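Local coordinates for glycosyl hydrolase family 2, TIM barrel domain protein (PDB 6DXU) that probably hydrolyses beta-glucuronides, as a family 2 glycoside hydrolase and beta-glucuronidase of a human gut bacterium, at residues T226-P231 against G263-A268. Numbering follows the deposited sequence.
Sequences TSFYNP and GDQLLA
T226 and Q265 form an antiparallel hydrogen-bonded pair, T226 N giving to Q265 O at 3.0 Å and Q265 N to T226 O at 2.9 Å, while S227 and D264 beside them form a non-hydrogen-bonded pair. F228 N still gives to G263 O (2.8 Å), but a water bridges the return pair, donating to F228 O and accepting from G263 N. Side chains alternate between the two faces. On one, S227 OG donates to D264 OD1 (2.8 Å), meeting the carboxylate on its anti side and 33° out of its plane. Replacing D264 by an alanine removes the carboxylate and would probably leave the S227 hydroxyl without this acceptor. On the other face, Q265 CG lies 3.6 Å from F228 CE2, at the ring edge; a bend at chi2 (-73°) carries NE2 to L260 O. T226 turns its methyl CG2 onto L267 CD1 (3.6 Å), its hydroxyl bonding to Q206 O. L267 and A268 together oppose V224 in a classic beta bulge. Strand 219-229 lies between 203-213 and 263-273; F228 and L267 pack on V239 of a second sheet, consistent with the immunoglobulin-like beta-sandwich of family 2 enzymes, and D264 backbone bonds to D454 and K450 of a second subunit.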
loop_
_atom_site.group_PDB
_atom_site.type_symbol
_atom_site.label_atom_id
_atom_site.label_comp_id
_atom_site.label_asym_id
_atom_site.label_seq_id
_atom_site.Cartn_x
_atom_site.Cartn_y
_atom_site.Cartn_z
ATOM N N THR D 226 -10.111 -23.318 28.241
ATOM C CA THR D 226 -10.428 -21.905 28.185
ATOM C C THR D 226 -9.223 -21.126 27.683
ATOM O O THR D 226 -8.083 -21.590 27.754
ATOM C CB THR D 226 -10.878 -21.385 29.552
ATOM O OG1 THR D 226 -11.416 -20.066 29.399
ATOM C CG2 THR D 226 -9.718 -21.344 30.522
ATOM N N SER D 227 -9.511 -19.958 27.120
ATOM C CA SER D 227 -8.517 -18.944 26.792
ATOM C C SER D 227 -8.832 -17.706 27.616
ATOM O O SER D 227 -9.974 -17.238 27.614
ATOM C CB SER D 227 -8.542 -18.598 25.299
ATOM O OG SER D 227 -8.197 -19.726 24.510
ATOM N N PHE D 228 -7.843 -17.190 28.333
ATOM C CA PHE D 228 -8.065 -16.020 29.174
ATOM C C PHE D 228 -7.885 -14.733 28.393
ATOM O O PHE D 228 -7.056 -14.644 27.484
ATOM C CB PHE D 228 -7.105 -16.015 30.363
ATOM C CG PHE D 228 -7.467 -17.014 31.417
ATOM C CD1 PHE D 228 -8.366 -16.682 32.419
ATOM C CD2 PHE D 228 -6.920 -18.292 31.394
ATOM C CE1 PHE D 228 -8.713 -17.604 33.382
ATOM C CE2 PHE D 228 -7.258 -19.215 32.360
ATOM C CZ PHE D 228 -8.161 -18.869 33.352
ATOM N N TYR D 229 -8.662 -13.722 28.773
ATOM C CA TYR D 229 -8.457 -12.356 28.315
ATOM C C TYR D 229 -7.890 -11.587 29.498
ATOM O O TYR D 229 -8.555 -11.440 30.526
ATOM C CB TYR D 229 -9.757 -11.740 27.797
ATOM C CG TYR D 229 -9.524 -10.418 27.106
ATOM C CD1 TYR D 229 -8.586 -10.307 26.081
ATOM C CD2 TYR D 229 -10.229 -9.284 27.475
ATOM C CE1 TYR D 229 -8.359 -9.090 25.441
ATOM C CE2 TYR D 229 -10.019 -8.068 26.837
ATOM C CZ TYR D 229 -9.080 -7.976 25.822
ATOM O OH TYR D 229 -8.856 -6.766 25.192
ATOM N N ASN D 230 -6.642 -11.148 29.374
ATOM C CA ASN D 230 -5.889 -10.627 30.509
ATOM C C ASN D 230 -4.974 -9.494 30.040
ATOM O O ASN D 230 -3.739 -9.602 30.117
ATOM C CB ASN D 230 -5.102 -11.772 31.161
ATOM C CG ASN D 230 -4.340 -11.349 32.405
ATOM O OD1 ASN D 230 -4.474 -10.226 32.900
ATOM N ND2 ASN D 230 -3.520 -12.266 32.919
ATOM N N PRO D 231 -5.544 -8.382 29.562
ATOM C CA PRO D 231 -4.704 -7.297 29.026
ATOM C C PRO D 231 -3.846 -6.607 30.077
ATOM O O PRO D 231 -2.855 -5.969 29.705
ATOM C CB PRO D 231 -5.725 -6.323 28.405
ATOM C CG PRO D 231 -7.020 -6.617 29.108
ATOM C CD PRO D 231 -6.989 -8.090 29.443
ATOM N N GLY D 263 -3.610 -16.659 28.257
ATOM C CA GLY D 263 -3.619 -17.627 27.169
ATOM C C GLY D 263 -4.484 -18.851 27.461
ATOM O O GLY D 263 -5.485 -18.782 28.181
ATOM N N ASP D 264 -4.066 -19.998 26.920
ATOM C CA ASP D 264 -4.846 -21.229 27.025
ATOM C C ASP D 264 -4.566 -21.963 28.327
ATOM O O ASP D 264 -3.425 -22.026 28.780
ATOM C CB ASP D 264 -4.520 -22.203 25.892
ATOM C CG ASP D 264 -4.800 -21.651 24.525
ATOM O OD1 ASP D 264 -5.546 -20.662 24.406
ATOM O OD2 ASP D 264 -4.294 -22.265 23.561
ATOM N N GLN D 265 -5.624 -22.502 28.942
ATOM C CA GLN D 265 -5.466 -23.370 30.104
ATOM C C GLN D 265 -6.510 -24.470 30.053
ATOM O O GLN D 265 -7.685 -24.204 29.777
ATOM C CB GLN D 265 -5.586 -22.615 31.435
ATOM C CG GLN D 265 -4.527 -21.536 31.672
ATOM C CD GLN D 265 -3.148 -22.100 32.001
ATOM O OE1 GLN D 265 -2.924 -23.311 31.947
ATOM N NE2 GLN D 265 -2.206 -21.209 32.307
ATOM N N LEU D 266 -6.075 -25.705 30.301
ATOM C CA LEU D 266 -7.001 -26.803 30.566
ATOM C C LEU D 266 -7.379 -26.755 32.041
ATOM O O LEU D 266 -6.509 -26.866 32.910
ATOM C CB LEU D 266 -6.369 -28.142 30.198
ATOM C CG LEU D 266 -7.114 -29.426 30.581
ATOM C CD1 LEU D 266 -8.474 -29.524 29.905
ATOM C CD2 LEU D 266 -6.256 -30.618 30.229
ATOM N N LEU D 267 -8.662 -26.547 32.324
ATOM C CA LEU D 267 -9.099 -26.309 33.692
ATOM C C LEU D 267 -9.557 -27.570 34.395
ATOM O O LEU D 267 -9.388 -27.682 35.614
ATOM C CB LEU D 267 -10.248 -25.296 33.721
ATOM C CG LEU D 267 -9.965 -23.902 33.142
ATOM C CD1 LEU D 267 -11.182 -23.035 33.293
ATOM C CD2 LEU D 267 -8.776 -23.252 33.835
ATOM N N ALA D 268 -10.129 -28.521 33.663
ATOM C CA ALA D 268 -10.689 -29.692 34.316
ATOM C C ALA D 268 -10.875 -30.801 33.295
ATOM O O ALA D 268 -11.126 -30.552 32.110
ATOM C CB ALA D 268 -12.022 -29.364 35.003
HETATM O O HOH W 1 -4.507 -13.957 28.022
#